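Local coordinates for protein aldo-keto reductase AKR2E4 (Bombyx mori, PDB 3WCZ) that reduces 3-dehydroecdysone with high activity in an NADP-dependent reaction and may help regulate moulting in the silkworm, at residues L10-T15 with A152-V157; I134-T139 with A162-R167; G142-R147 with S170-R175; I174-N179 with L199-M204. All blocks are in the same frame, centred on the assembly; numbering follows the deposited sequence. Where two conformers were deposited one is given.

Interaction 1. Residues L10-T15 with A152-V157; sequences LNDGNT and ARSIGV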
loop_
_atom_site.group_PDB
_atom_site.type_symbol
_atom_site.label_atom_id
_atom_site.label_comp_id
_atom_site.label_asym_id
_atom_site.label_seq_id
_atom_site.Cartn_x
_atom_site.Cartn_y
_atom_site.Cartn_z
ATOM N N LEU A 10 -10.725 8.068 7.917
ATOM C CA LEU A 10 -9.491 8.889 7.895
ATOM C C LEU A 10 -9.670 10.243 8.583
ATOM O O LEU A 10 -10.804 10.674 8.841
ATOM C CB LEU A 10 -9.015 9.096 6.468
ATOM C CG LEU A 10 -8.701 7.779 5.755
ATOM C CD1 LEU A 10 -8.506 7.966 4.255
ATOM C CD2 LEU A 10 -7.508 7.036 6.436
ATOM N N ASN A 11 -8.555 10.923 8.848
ATOM C CA ASN A 11 -8.620 12.220 9.505
ATOM C C ASN A 11 -9.349 13.310 8.709
ATOM O O ASN A 11 -9.655 14.367 9.270
ATOM C CB ASN A 11 -7.223 12.670 9.982
ATOM C CG ASN A 11 -6.202 12.838 8.846
ATOM O OD1 ASN A 11 -6.551 13.141 7.707
ATOM N ND2 ASN A 11 -4.931 12.664 9.181
ATOM N N ASP A 12 -9.640 13.073 7.433
ATOM C CA ASP A 12 -10.398 14.032 6.618
ATOM C C ASP A 12 -11.872 13.586 6.436
ATOM O O ASP A 12 -12.623 14.195 5.671
ATOM C CB ASP A 12 -9.707 14.274 5.271
ATOM C CG ASP A 12 -9.772 13.072 4.342
ATOM O OD1 ASP A 12 -10.308 12.008 4.724
ATOM O OD2 ASP A 12 -9.273 13.206 3.207
ATOM N N GLY A 13 -12.251 12.516 7.130
ATOM C CA GLY A 13 -13.614 12.006 7.073
ATOM C C GLY A 13 -13.859 10.911 6.061
ATOM O O GLY A 13 -14.867 10.204 6.153
ATOM N N ASN A 14 -12.949 10.759 5.101
ATOM C CA ASN A 14 -13.157 9.729 4.097
ATOM C C ASN A 14 -12.968 8.349 4.694
ATOM O O ASN A 14 -12.139 8.150 5.565
ATOM C CB ASN A 14 -12.279 9.945 2.865
ATOM C CG ASN A 14 -12.829 11.021 1.981
ATOM O OD1 ASN A 14 -13.894 10.867 1.363
ATOM N ND2 ASN A 14 -12.127 12.132 1.909
ATOM N N THR A 15 -13.750 7.391 4.226
ATOM C CA THR A 15 -13.591 6.036 4.705
ATOM C C THR A 15 -12.834 5.212 3.687
ATOM O O THR A 15 -13.003 5.394 2.481
ATOM C CB THR A 15 -14.925 5.368 5.004
ATOM O OG1 THR A 15 -15.801 5.634 3.923
ATOM C CG2 THR A 15 -15.521 5.940 6.296
ATOM N N ALA A 152 -8.120 14.543 -6.191
ATOM C CA ALA A 152 -7.816 13.553 -5.172
ATOM C C ALA A 152 -8.707 13.821 -3.975
ATOM O O ALA A 152 -8.737 14.938 -3.454
ATOM C CB ALA A 152 -6.384 13.645 -4.758
ATOM N N ARG A 153 -9.443 12.824 -3.512
ATOM C CA ARG A 153 -10.315 13.013 -2.357
ATOM C C ARG A 153 -9.496 13.138 -1.087
ATOM O O ARG A 153 -9.794 13.967 -0.214
ATOM C CB ARG A 153 -11.287 11.850 -2.215
ATOM C CG ARG A 153 -12.271 11.721 -3.348
ATOM C CD ARG A 153 -13.382 12.750 -3.282
ATOM N NE ARG A 153 -14.393 12.493 -4.308
ATOM C CZ ARG A 153 -14.491 13.145 -5.462
ATOM N NH1 ARG A 153 -13.644 14.134 -5.781
ATOM N NH2 ARG A 153 -15.454 12.810 -6.303
ATOM N N SER A 154 -8.465 12.309 -0.976
ATOM C CA SER A 154 -7.529 12.328 0.151
ATOM C C SER A 154 -6.095 12.271 -0.353
ATOM O O SER A 154 -5.841 11.760 -1.435
ATOM C CB SER A 154 -7.735 11.109 1.061
ATOM O OG SER A 154 -9.036 11.103 1.636
ATOM N N ILE A 155 -5.179 12.777 0.462
ATOM C CA ILE A 155 -3.770 12.810 0.134
ATOM C C ILE A 155 -2.942 12.239 1.275
ATOM O O ILE A 155 -3.259 12.407 2.446
ATOM C CB ILE A 155 -3.282 14.247 -0.256
ATOM C CG1 ILE A 155 -3.632 15.285 0.825
ATOM C CG2 ILE A 155 -3.852 14.622 -1.616
ATOM C CD1 ILE A 155 -2.995 16.632 0.508
ATOM N N GLY A 156 -1.878 11.519 0.919
ATOM C CA GLY A 156 -0.965 10.973 1.906
ATOM C C GLY A 156 0.413 10.743 1.323
ATOM O O GLY A 156 0.761 11.256 0.242
ATOM N N VAL A 157 1.214 9.996 2.069
ATOM C CA VAL A 157 2.593 9.768 1.685
ATOM C C VAL A 157 2.949 8.295 1.807
ATOM O O VAL A 157 2.169 7.482 2.344
ATOM C CB VAL A 157 3.558 10.645 2.543
ATOM C CG1 VAL A 157 3.278 12.119 2.316
ATOM C CG2 VAL A 157 3.504 10.258 4.046
HETATM O O HOH W 1 -6.553 14.323 2.714
HETATM O O HOH W 2 -12.413 14.628 0.534
#

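Interaction 2. Residues I134-T139 with A162-R167; sequences IDYLET and ATQITR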
loop_
_atom_site.group_PDB
_atom_site.type_symbol
_atom_site.label_atom_id
_atom_site.label_comp_id
_atom_site.label_asym_id
_atom_site.label_seq_id
_atom_site.Cartn_x
_atom_site.Cartn_y
_atom_site.Cartn_z
ATOM N N ILE A 134 14.599 18.684 -4.401
ATOM C CA ILE A 134 13.307 19.302 -4.117
ATOM C C ILE A 134 12.788 18.859 -2.745
ATOM O O ILE A 134 12.730 17.671 -2.442
ATOM C CB ILE A 134 12.275 18.932 -5.211
ATOM C CG1 ILE A 134 12.786 19.355 -6.595
ATOM C CG2 ILE A 134 10.916 19.590 -4.922
ATOM C CD1 ILE A 134 11.926 18.875 -7.744
ATOM N N ASP A 135 12.435 19.811 -1.906
ATOM C CA ASP A 135 11.852 19.525 -0.602
ATOM C C ASP A 135 10.481 18.888 -0.797
ATOM O O ASP A 135 9.657 19.358 -1.575
ATOM C CB ASP A 135 11.723 20.848 0.142
ATOM C CG ASP A 135 11.428 20.708 1.611
ATOM O OD1 ASP A 135 11.021 19.624 2.097
ATOM O OD2 ASP A 135 11.604 21.728 2.322
ATOM N N TYR A 136 10.243 17.787 -0.081
ATOM C CA TYR A 136 8.938 17.121 -0.152
ATOM C C TYR A 136 7.836 18.034 0.387
ATOM O O TYR A 136 6.668 17.814 0.106
ATOM C CB TYR A 136 8.948 15.751 0.583
ATOM C CG TYR A 136 9.400 15.850 2.013
ATOM C CD1 TYR A 136 8.545 16.335 2.993
ATOM C CD2 TYR A 136 10.677 15.484 2.395
ATOM C CE1 TYR A 136 8.959 16.472 4.289
ATOM C CE2 TYR A 136 11.114 15.633 3.695
ATOM C CZ TYR A 136 10.247 16.119 4.651
ATOM O OH TYR A 136 10.684 16.285 5.931
ATOM N N LEU A 137 8.195 19.091 1.124
ATOM C CA LEU A 137 7.169 20.064 1.524
ATOM C C LEU A 137 6.599 20.787 0.314
ATOM O O LEU A 137 5.422 21.153 0.286
ATOM C CB LEU A 137 7.704 21.092 2.520
ATOM C CG LEU A 137 8.128 20.600 3.883
ATOM C CD1 LEU A 137 8.609 21.799 4.654
ATOM C CD2 LEU A 137 6.985 19.908 4.609
ATOM N N GLU A 138 7.432 21.029 -0.683
ATOM C CA GLU A 138 6.953 21.617 -1.917
ATOM C C GLU A 138 6.017 20.664 -2.665
ATOM O O GLU A 138 4.960 21.046 -3.165
ATOM C CB GLU A 138 8.112 22.026 -2.810
ATOM C CG GLU A 138 7.603 22.498 -4.125
ATOM C CD GLU A 138 8.661 23.054 -5.040
ATOM O OE1 GLU A 138 9.579 23.729 -4.512
ATOM O OE2 GLU A 138 8.559 22.848 -6.274
ATOM N N THR A 139 6.418 19.399 -2.731
ATOM C CA THR A 139 5.611 18.399 -3.396
ATOM C C THR A 139 4.243 18.339 -2.706
ATOM O O THR A 139 3.196 18.213 -3.345
ATOM C CB THR A 139 6.323 17.042 -3.300
ATOM O OG1 THR A 139 7.696 17.199 -3.683
ATOM C CG2 THR A 139 5.660 15.988 -4.168
ATOM N N ALA A 162 10.001 8.745 10.582
ATOM C CA ALA A 162 9.348 9.484 11.649
ATOM C C ALA A 162 9.688 10.968 11.627
ATOM O O ALA A 162 8.818 11.808 11.858
ATOM C CB ALA A 162 9.690 8.875 13.016
ATOM N N THR A 163 10.950 11.284 11.367
ATOM C CA THR A 163 11.383 12.679 11.307
ATOM C C THR A 163 10.689 13.413 10.168
ATOM O O THR A 163 10.304 14.587 10.288
ATOM C CB THR A 163 12.924 12.745 11.161
ATOM O OG1 THR A 163 13.516 12.296 12.391
ATOM C CG2 THR A 163 13.385 14.160 10.850
ATOM N N GLN A 164 10.541 12.738 9.038
ATOM C CA GLN A 164 9.877 13.326 7.882
ATOM C C GLN A 164 8.388 13.522 8.133
ATOM O O GLN A 164 7.811 14.533 7.735
ATOM C CB GLN A 164 10.100 12.451 6.647
ATOM C CG GLN A 164 11.545 12.431 6.232
ATOM C CD GLN A 164 11.872 11.367 5.195
ATOM O OE1 GLN A 164 11.238 10.306 5.117
ATOM N NE2 GLN A 164 12.868 11.651 4.385
ATOM N N ILE A 165 7.758 12.568 8.798
ATOM C CA ILE A 165 6.361 12.708 9.166
ATOM C C ILE A 165 6.177 13.915 10.102
ATOM O O ILE A 165 5.284 14.745 9.871
ATOM C CB ILE A 165 5.824 11.426 9.820
ATOM C CG1 ILE A 165 5.624 10.330 8.784
ATOM C CG2 ILE A 165 4.523 11.704 10.558
ATOM C CD1 ILE A 165 4.547 10.606 7.764
ATOM N N THR A 166 7.018 14.015 11.122
ATOM C CA THR A 166 6.911 15.145 12.052
ATOM C C THR A 166 7.092 16.480 11.307
ATOM O O THR A 166 6.324 17.437 11.535
ATOM C CB THR A 166 7.953 14.989 13.174
ATOM O OG1 THR A 166 7.610 13.839 13.944
ATOM C CG2 THR A 166 8.031 16.212 14.080
ATOM N N ARG A 167 8.089 16.566 10.427
ATOM C CA ARG A 167 8.349 17.810 9.725
ATOM C C ARG A 167 7.197 18.147 8.814
ATOM O O ARG A 167 6.790 19.310 8.691
ATOM C CB ARG A 167 9.645 17.695 8.932
ATOM C CG ARG A 167 10.036 18.955 8.184
ATOM C CD ARG A 167 11.513 18.937 7.789
ATOM N NE ARG A 167 11.884 20.131 7.032
ATOM C CZ ARG A 167 11.720 20.267 5.726
ATOM N NH1 ARG A 167 11.201 19.303 4.975
ATOM N NH2 ARG A 167 12.069 21.410 5.134
#

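Interaction 3. Residues G142-R147 with S170-R175; sequences GMQDAR and SNSYIR. With EDO (1,2-ethanediol), chain C.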
loop_
_atom_site.group_PDB
_atom_site.type_symbol
_atom_site.label_atom_id
_atom_site.label_comp_id
_atom_site.label_asym_id
_atom_site.label_seq_id
_atom_site.Cartn_x
_atom_site.Cartn_y
_atom_site.Cartn_z
ATOM N N GLY A 142 1.754 20.741 -3.861
ATOM C CA GLY A 142 1.100 20.269 -5.065
ATOM C C GLY A 142 0.008 19.254 -4.726
ATOM O O GLY A 142 -1.020 19.216 -5.386
ATOM N N MET A 143 0.263 18.395 -3.733
ATOM C CA MET A 143 -0.733 17.434 -3.268
ATOM C C MET A 143 -1.955 18.162 -2.707
ATOM O O MET A 143 -3.092 17.766 -2.998
ATOM C CB MET A 143 -0.159 16.479 -2.215
ATOM C CG MET A 143 1.022 15.646 -2.714
ATOM S SD MET A 143 0.660 14.430 -4.018
ATOM C CE MET A 143 -0.117 13.158 -3.014
ATOM N N GLN A 144 -1.724 19.206 -1.903
ATOM C CA GLN A 144 -2.809 20.014 -1.341
ATOM C C GLN A 144 -3.618 20.636 -2.462
ATOM O O GLN A 144 -4.838 20.666 -2.398
ATOM C CB GLN A 144 -2.247 21.064 -0.364
ATOM C CG GLN A 144 -1.724 20.438 0.917
ATOM C CD GLN A 144 -0.996 21.365 1.846
ATOM O OE1 GLN A 144 -0.998 21.131 3.080
ATOM N NE2 GLN A 144 -0.425 22.440 1.318
ATOM N N ASP A 145 -2.946 21.086 -3.512
ATOM C CA ASP A 145 -3.636 21.635 -4.680
ATOM C C ASP A 145 -4.521 20.584 -5.381
ATOM O O ASP A 145 -5.660 20.870 -5.751
ATOM C CB ASP A 145 -2.632 22.186 -5.701
ATOM C CG ASP A 145 -1.843 23.398 -5.206
ATOM O OD1 ASP A 145 -2.244 24.051 -4.232
ATOM O OD2 ASP A 145 -0.787 23.654 -5.837
ATOM N N ALA A 146 -3.994 19.375 -5.575
ATOM C CA ALA A 146 -4.779 18.315 -6.210
ATOM C C ALA A 146 -6.036 18.007 -5.409
ATOM O O ALA A 146 -7.083 17.755 -6.002
ATOM C CB ALA A 146 -3.967 17.069 -6.366
ATOM N N ARG A 147 -5.932 18.031 -4.081
ATOM C CA ARG A 147 -7.095 17.813 -3.226
ATOM C C ARG A 147 -8.095 18.974 -3.378
ATOM O O ARG A 147 -9.302 18.741 -3.523
ATOM C CB ARG A 147 -6.640 17.686 -1.781
ATOM C CG ARG A 147 -7.737 17.366 -0.773
ATOM C CD ARG A 147 -7.163 17.729 0.620
ATOM N NE ARG A 147 -8.137 18.186 1.620
ATOM C CZ ARG A 147 -8.995 17.350 2.189
ATOM N NH1 ARG A 147 -9.016 16.072 1.805
ATOM N NH2 ARG A 147 -9.841 17.779 3.111
ATOM N N SER A 170 4.277 19.423 10.942
ATOM C CA SER A 170 4.518 20.743 11.516
ATOM C C SER A 170 4.521 21.868 10.487
ATOM O O SER A 170 4.377 23.035 10.868
ATOM C CB SER A 170 5.848 20.756 12.252
ATOM O OG SER A 170 5.759 19.937 13.403
ATOM N N ASN A 171 4.665 21.542 9.213
ATOM C CA ASN A 171 4.894 22.548 8.200
ATOM C C ASN A 171 3.917 22.520 7.074
ATOM O O ASN A 171 4.172 23.140 6.044
ATOM C CB ASN A 171 6.318 22.461 7.661
ATOM C CG ASN A 171 7.339 22.841 8.697
ATOM O OD1 ASN A 171 7.567 24.045 8.934
ATOM N ND2 ASN A 171 7.981 21.863 9.308
ATOM N N SER A 172 2.757 21.916 7.288
ATOM C CA SER A 172 1.689 21.896 6.285
ATOM C C SER A 172 0.348 22.144 6.960
ATOM O O SER A 172 0.235 21.961 8.169
ATOM C CB SER A 172 1.658 20.588 5.489
ATOM O OG SER A 172 1.347 19.489 6.299
ATOM N N TYR A 173 -0.663 22.498 6.184
ATOM C CA TYR A 173 -1.966 22.792 6.782
ATOM C C TYR A 173 -2.845 21.578 6.832
ATOM O O TYR A 173 -3.766 21.511 7.640
ATOM C CB TYR A 173 -2.721 23.895 6.052
ATOM C CG TYR A 173 -3.486 23.441 4.832
ATOM C CD1 TYR A 173 -4.682 22.727 4.936
ATOM C CD2 TYR A 173 -2.998 23.724 3.567
ATOM C CE1 TYR A 173 -5.371 22.316 3.802
ATOM C CE2 TYR A 173 -3.675 23.324 2.435
ATOM C CZ TYR A 173 -4.860 22.624 2.554
ATOM O OH TYR A 173 -5.501 22.245 1.398
ATOM N N ILE A 174 -2.554 20.596 6.002
ATOM C CA ILE A 174 -3.233 19.326 6.158
ATOM C C ILE A 174 -2.255 18.174 6.240
ATOM O O ILE A 174 -1.418 18.031 5.353
ATOM C CB ILE A 174 -4.159 19.142 5.032
ATOM C CG1 ILE A 174 -4.826 17.774 5.127
ATOM C CG2 ILE A 174 -3.482 19.226 3.769
ATOM C CD1 ILE A 174 -6.060 17.680 4.271
ATOM N N ARG A 175 -2.337 17.356 7.282
ATOM C CA ARG A 175 -1.408 16.242 7.399
ATOM C C ARG A 175 -1.916 15.079 6.539
ATOM O O ARG A 175 -3.077 15.035 6.117
ATOM C CB ARG A 175 -1.155 15.819 8.851
ATOM C CG ARG A 175 -2.256 15.049 9.450
ATOM C CD ARG A 175 -2.101 14.873 10.960
ATOM N NE ARG A 175 -2.048 16.175 11.644
ATOM C CZ ARG A 175 -1.809 16.348 12.937
ATOM N NH1 ARG A 175 -1.580 15.324 13.741
ATOM N NH2 ARG A 175 -1.786 17.577 13.419
HETATM C C1 EDO C . -3.270 19.563 10.386
HETATM O O1 EDO C . -2.070 18.804 10.624
HETATM C C2 EDO C . -4.478 18.620 10.345
HETATM O O2 EDO C . -4.457 17.892 9.099
#

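Interaction 4. Residues I174-N179 with L199-M204; sequences IRPVIN and LGIAVM. With EDO (1,2-ethanediol), chain C.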
loop_
_atom_site.group_PDB
_atom_site.type_symbol
_atom_site.label_atom_id
_atom_site.label_comp_id
_atom_site.label_asym_id
_atom_site.label_seq_id
_atom_site.Cartn_x
_atom_site.Cartn_y
_atom_site.Cartn_z
ATOM N N ILE A 174 -2.554 20.596 6.002
ATOM C CA ILE A 174 -3.233 19.326 6.158
ATOM C C ILE A 174 -2.255 18.174 6.240
ATOM O O ILE A 174 -1.418 18.031 5.353
ATOM C CB ILE A 174 -4.159 19.142 5.032
ATOM C CG1 ILE A 174 -4.826 17.774 5.127
ATOM C CG2 ILE A 174 -3.482 19.226 3.769
ATOM C CD1 ILE A 174 -6.060 17.680 4.271
ATOM N N ARG A 175 -2.337 17.356 7.282
ATOM C CA ARG A 175 -1.408 16.242 7.399
ATOM C C ARG A 175 -1.916 15.079 6.539
ATOM O O ARG A 175 -3.077 15.035 6.117
ATOM C CB ARG A 175 -1.155 15.819 8.851
ATOM C CG ARG A 175 -2.256 15.049 9.450
ATOM C CD ARG A 175 -2.101 14.873 10.960
ATOM N NE ARG A 175 -2.048 16.175 11.644
ATOM C CZ ARG A 175 -1.809 16.348 12.937
ATOM N NH1 ARG A 175 -1.580 15.324 13.741
ATOM N NH2 ARG A 175 -1.786 17.577 13.419
ATOM N N PRO A 176 -0.996 14.193 6.185
ATOM C CA PRO A 176 -1.379 13.052 5.378
ATOM C C PRO A 176 -2.434 12.216 6.084
ATOM O O PRO A 176 -2.421 12.112 7.323
ATOM C CB PRO A 176 -0.060 12.291 5.206
ATOM C CG PRO A 176 0.845 12.823 6.197
ATOM C CD PRO A 176 0.434 14.192 6.511
ATOM N N VAL A 177 -3.355 11.632 5.327
ATOM C CA VAL A 177 -4.297 10.662 5.910
ATOM C C VAL A 177 -3.621 9.331 6.213
ATOM O O VAL A 177 -4.041 8.628 7.124
ATOM C CB VAL A 177 -5.518 10.370 5.010
ATOM C CG1 VAL A 177 -6.397 11.600 4.861
ATOM C CG2 VAL A 177 -5.105 9.836 3.631
ATOM N N ILE A 178 -2.551 9.039 5.467
ATOM C CA ILE A 178 -1.902 7.738 5.438
ATOM C C ILE A 178 -0.417 7.897 5.200
ATOM O O ILE A 178 -0.001 8.780 4.467
ATOM C CB ILE A 178 -2.521 6.868 4.318
ATOM C CG1 ILE A 178 -3.783 6.196 4.888
ATOM C CG2 ILE A 178 -1.520 5.793 3.759
ATOM C CD1 ILE A 178 -4.725 5.658 3.886
ATOM N N ASN A 179 0.361 7.010 5.823
ATOM C CA ASN A 179 1.740 6.728 5.466
ATOM C C ASN A 179 1.781 5.264 5.072
ATOM O O ASN A 179 1.482 4.390 5.909
ATOM C CB ASN A 179 2.707 7.069 6.619
ATOM C CG ASN A 179 4.188 6.955 6.229
ATOM O OD1 ASN A 179 4.542 6.989 5.055
ATOM N ND2 ASN A 179 5.055 6.915 7.237
ATOM N N LEU A 199 -0.386 10.478 15.734
ATOM C CA LEU A 199 -0.677 11.727 15.033
ATOM C C LEU A 199 -1.969 11.656 14.181
ATOM O O LEU A 199 -2.247 12.566 13.410
ATOM C CB LEU A 199 0.507 12.070 14.135
ATOM C CG LEU A 199 1.764 12.493 14.891
ATOM C CD1 LEU A 199 2.974 12.484 13.990
ATOM C CD2 LEU A 199 1.564 13.866 15.468
ATOM N N GLY A 200 -2.718 10.572 14.304
ATOM C CA GLY A 200 -3.917 10.367 13.510
ATOM C C GLY A 200 -3.675 10.053 12.045
ATOM O O GLY A 200 -4.551 10.280 11.207
ATOM N N ILE A 201 -2.495 9.524 11.751
ATOM C CA ILE A 201 -2.128 9.125 10.409
ATOM C C ILE A 201 -2.184 7.598 10.349
ATOM O O ILE A 201 -1.424 6.919 11.044
ATOM C CB ILE A 201 -0.719 9.647 10.078
ATOM C CG1 ILE A 201 -0.657 11.175 10.152
ATOM C CG2 ILE A 201 -0.259 9.141 8.700
ATOM C CD1 ILE A 201 0.756 11.726 10.079
ATOM N N ALA A 202 -3.103 7.076 9.547
ATOM C CA ALA A 202 -3.235 5.633 9.403
ATOM C C ALA A 202 -2.080 5.076 8.570
ATOM O O ALA A 202 -1.433 5.797 7.803
ATOM C CB ALA A 202 -4.580 5.266 8.778
ATOM N N VAL A 203 -1.818 3.784 8.727
ATOM C CA VAL A 203 -0.725 3.124 8.037
ATOM C C VAL A 203 -1.238 2.046 7.103
ATOM O O VAL A 203 -1.978 1.157 7.527
ATOM C CB VAL A 203 0.270 2.554 9.039
ATOM C CG1 VAL A 203 1.325 1.723 8.317
ATOM C CG2 VAL A 203 0.869 3.706 9.847
ATOM N N MET A 204 -0.813 2.122 5.841
ATOM C CA MET A 204 -0.973 1.025 4.894
ATOM C C MET A 204 0.321 0.224 4.927
ATOM O O MET A 204 1.403 0.807 4.912
ATOM C CB MET A 204 -1.262 1.526 3.472
ATOM C CG MET A 204 -2.637 2.140 3.299
ATOM S SD MET A 204 -2.932 2.817 1.634
ATOM C CE MET A 204 -3.148 1.296 0.689
HETATM C C1 EDO C . -3.270 19.563 10.386
HETATM O O1 EDO C . -2.070 18.804 10.624
HETATM C C2 EDO C . -4.478 18.620 10.345
HETATM O O2 EDO C . -4.457 17.892 9.099
HETATM O O HOH W 3 -6.069 9.457 8.887
#

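Interaction 1. Residues L10-T15 with A152-V157
Asp12 holds CG between its own backbone N and carbonyl carbon (chi1 70°), while Ser154 sets OG beside its N, anti to the carbonyl carbon (chi1 -62°), and the two torsions bring carboxylate and hydroxyl together. The contact joins the turn of the N-terminal beta hairpin, strands 7-9 and 15-17, to the corner at Arg153 and Ser154 in the first half of strand 152-158 in the (beta/alpha)8 barrel; a hairpin that closes the bottom of the barrel is a hallmark of the aldo-keto reductase fold. Ser154 OG donates to Asp12 OD2 at 2.6 Å, and OD2 receives it on its syn lone pair, the one on the side of the other oxygen. That other oxygen, Asp12 OD1, is kept for the hairpin itself: Asn14 N approaches it from above the carboxylate plane at 2.9 Å, an Asx turn that fixes the rotation of the acid. Asn14 ND2 adds weak bonds to both carboxylate oxygens. Arg147 of helix 136-148 lies near OD2 as a long, weak ion pair, which may further favour the charged form of Asp12. Leu10 borders this polar group, bringing CD1 to 4.1 Å from Ser154 OG, and also packs on Val177 and Ile178. Two waters complete the joint. One accepts from Asn14 ND2 and donates to Arg153 O; the other donates to Asp12 OD2 at 3.0 Å and accepts from Ile155 N at 3.1 Å.

Interaction 2. Residues I134-T139 with A162-R167
Arg167 reaches from helix 162-170 to the first turn of helix 136-148, and its aliphatic part runs past the hydroxyl of Tyr136 before its tip meets Asp135. Arg167 CB lies 3.5 Å from Tyr136 OH. CG, anti to the backbone N (chi1 -178°), stays close to the same oxygen, and Arg167 CD comes to 3.3 Å from Tyr136 OH as the chain runs extended to NE. At CZ the group flattens into a guanidinium with Leu137 CD1 over one face, offset toward the rim, while Tyr136 OH and Asp135 lie at its edge. Two acceptors share the next nitrogen: Arg167 NH1 makes a weak bond to Tyr136 OH at 3.2 Å. A nearly straight one runs from Arg167 NH1 to Asp135 OD1 at 2.9 Å. The helices involved are consecutive members of the outer layer of the (beta/alpha)8 barrel, and Asp135 is the N-cap of the earlier one. Arg167 NH2 completes an end-on, two-pronged salt bridge by donating to Asp135 OD2 at 2.9 Å. Carboxylate and guanidinium meet tip to tip and nearly coplanar, their planes 19° apart. Asp135 OD1 is gripped twice, since Leu137 N also donates to it, at 3.0 Å and from well above the carboxylate plane; the capping bond thus orients the acid that receives the arginine. Gln164 lays CB and CG against the phenol end of Tyr136, with Gln164 CB 3.9 Å from Tyr136 OH, and sends its own amide NE2 onward to Asn305 O. The Tyr136 ring stands at 89° to the guanidinium plane and meets Phe160 edge-to-face.

Interaction 3. Residues G142-R147 with S170-R175
Gln144 pushes its amide oxygen from helix 136-148 into the bend of the loop at Ser172 to Ile174. OE1 faces two successive backbone N-H groups and accepts weakly from both, with Tyr173 N and Ile174 N each 3.4 Å from Gln144 OE1. Around these bonds the packing is close: Ile174 CG2 lies 3.2 Å from Gln144 OE1, and Ser172 CB also borders the oxygen. In the conformer of Tyr173 described here, one of two, the amide slides over a face of the ring with the planes 28° apart, Gln144 CD being 3.4 Å from Tyr173 CE2. An alanine in place of Gln144 would probably leave the two loop N-H groups without this acceptor and open a gap over the ring face of Tyr173, beside Ile174 CG2. One helical turn on, Arg147 offers a face of its guanidinium to Ile174, whose CD1 stands 3.4 Å from Arg147 NE, offset toward the rim. Chi1 (177°) sends CG1 of Ile174 anti to the backbone N, and an extended chi2 (163°) carries CD1 on to the arginine. The second shell steadies the loop: Ser172 OG bonds to Leu168 O, Tyr173 OH to Gln148 NE2, and Ile174 O accepts from Trp140 NE1. Away from the annotated sites, the arrangement is that of an outer helix of a (beta/alpha)8 barrel holding the alpha-to-beta loop that leads into strand 178-182.

Interaction 4. Residues I174-N179 with L199-M204
A parallel strand pair of the (beta/alpha)8 barrel is joined here, the two strands of the beta-alpha-beta unit formed by strand 178-182, helix 190-198 and strand 202-206. Ile178 pairs with Ala202 and Asn179 with Val203. Asn179 N donates to Ala202 O at 2.9 Å, nearly along the C=O axis, and Asn179 O in turn accepts from Met204 N. Just ahead of strand 178-182, Val177 O accepts from Ala202 N at 3.0 Å. Ile178 and Ala202 lie on one face, where Ile178 CG2 packs 3.8 Å from Met204 CG; Met204 also neighbours Asp53, an NADP-binding residue. Asn179 and Val203 turn to the other face and meet Cys196 of the connecting helix, and Asn179 ND2 bonds to Phe160 O. That helix ends in a Schellman motif with Gly200 at positive phi, and Arg175 reaches the residue just past the helix, where Arg175 NH1 donates to Leu199 O at 2.9 Å. Its chain bends at chi3 (59°), which places NE beside an ethanediol, probably from the crystallisation liquor, whose O1 lies in the guanidinium plane and accepts from NE and NH2. An alanine at Arg175 would probably leave Leu199 O without this donor and uncover Ile201 CG1, which the arginine CD adjoins. Ile201 CD1 also rests 4.0 Å from Pro176 CG. Where the two chains enter their strands, one water donates to both Val177 O, at 2.8 Å, and Gly200 O, at 2.9 Å.

In the fold
From the N terminus, interaction 1 closes the longest loop, bringing the hairpin turn back to strand 152-158 after 136 intervening residues. Interactions 2 and 3 both open on helix 136-148, inside that span, and close beyond it, on helix 162-170 and on the loop that follows; they therefore cross interaction 1 and also each other. Interaction 4 begins at Ile174 and Arg175, where interaction 3 ends, and lies in series with interactions 1 and 2. None of the four nests inside another. The barrel sheet links interactions 1 and 4 through adjacent strands, while Ile165 packs from helix 162-170 onto residues of both, so hairpin, strands and outer helices form one continuous region.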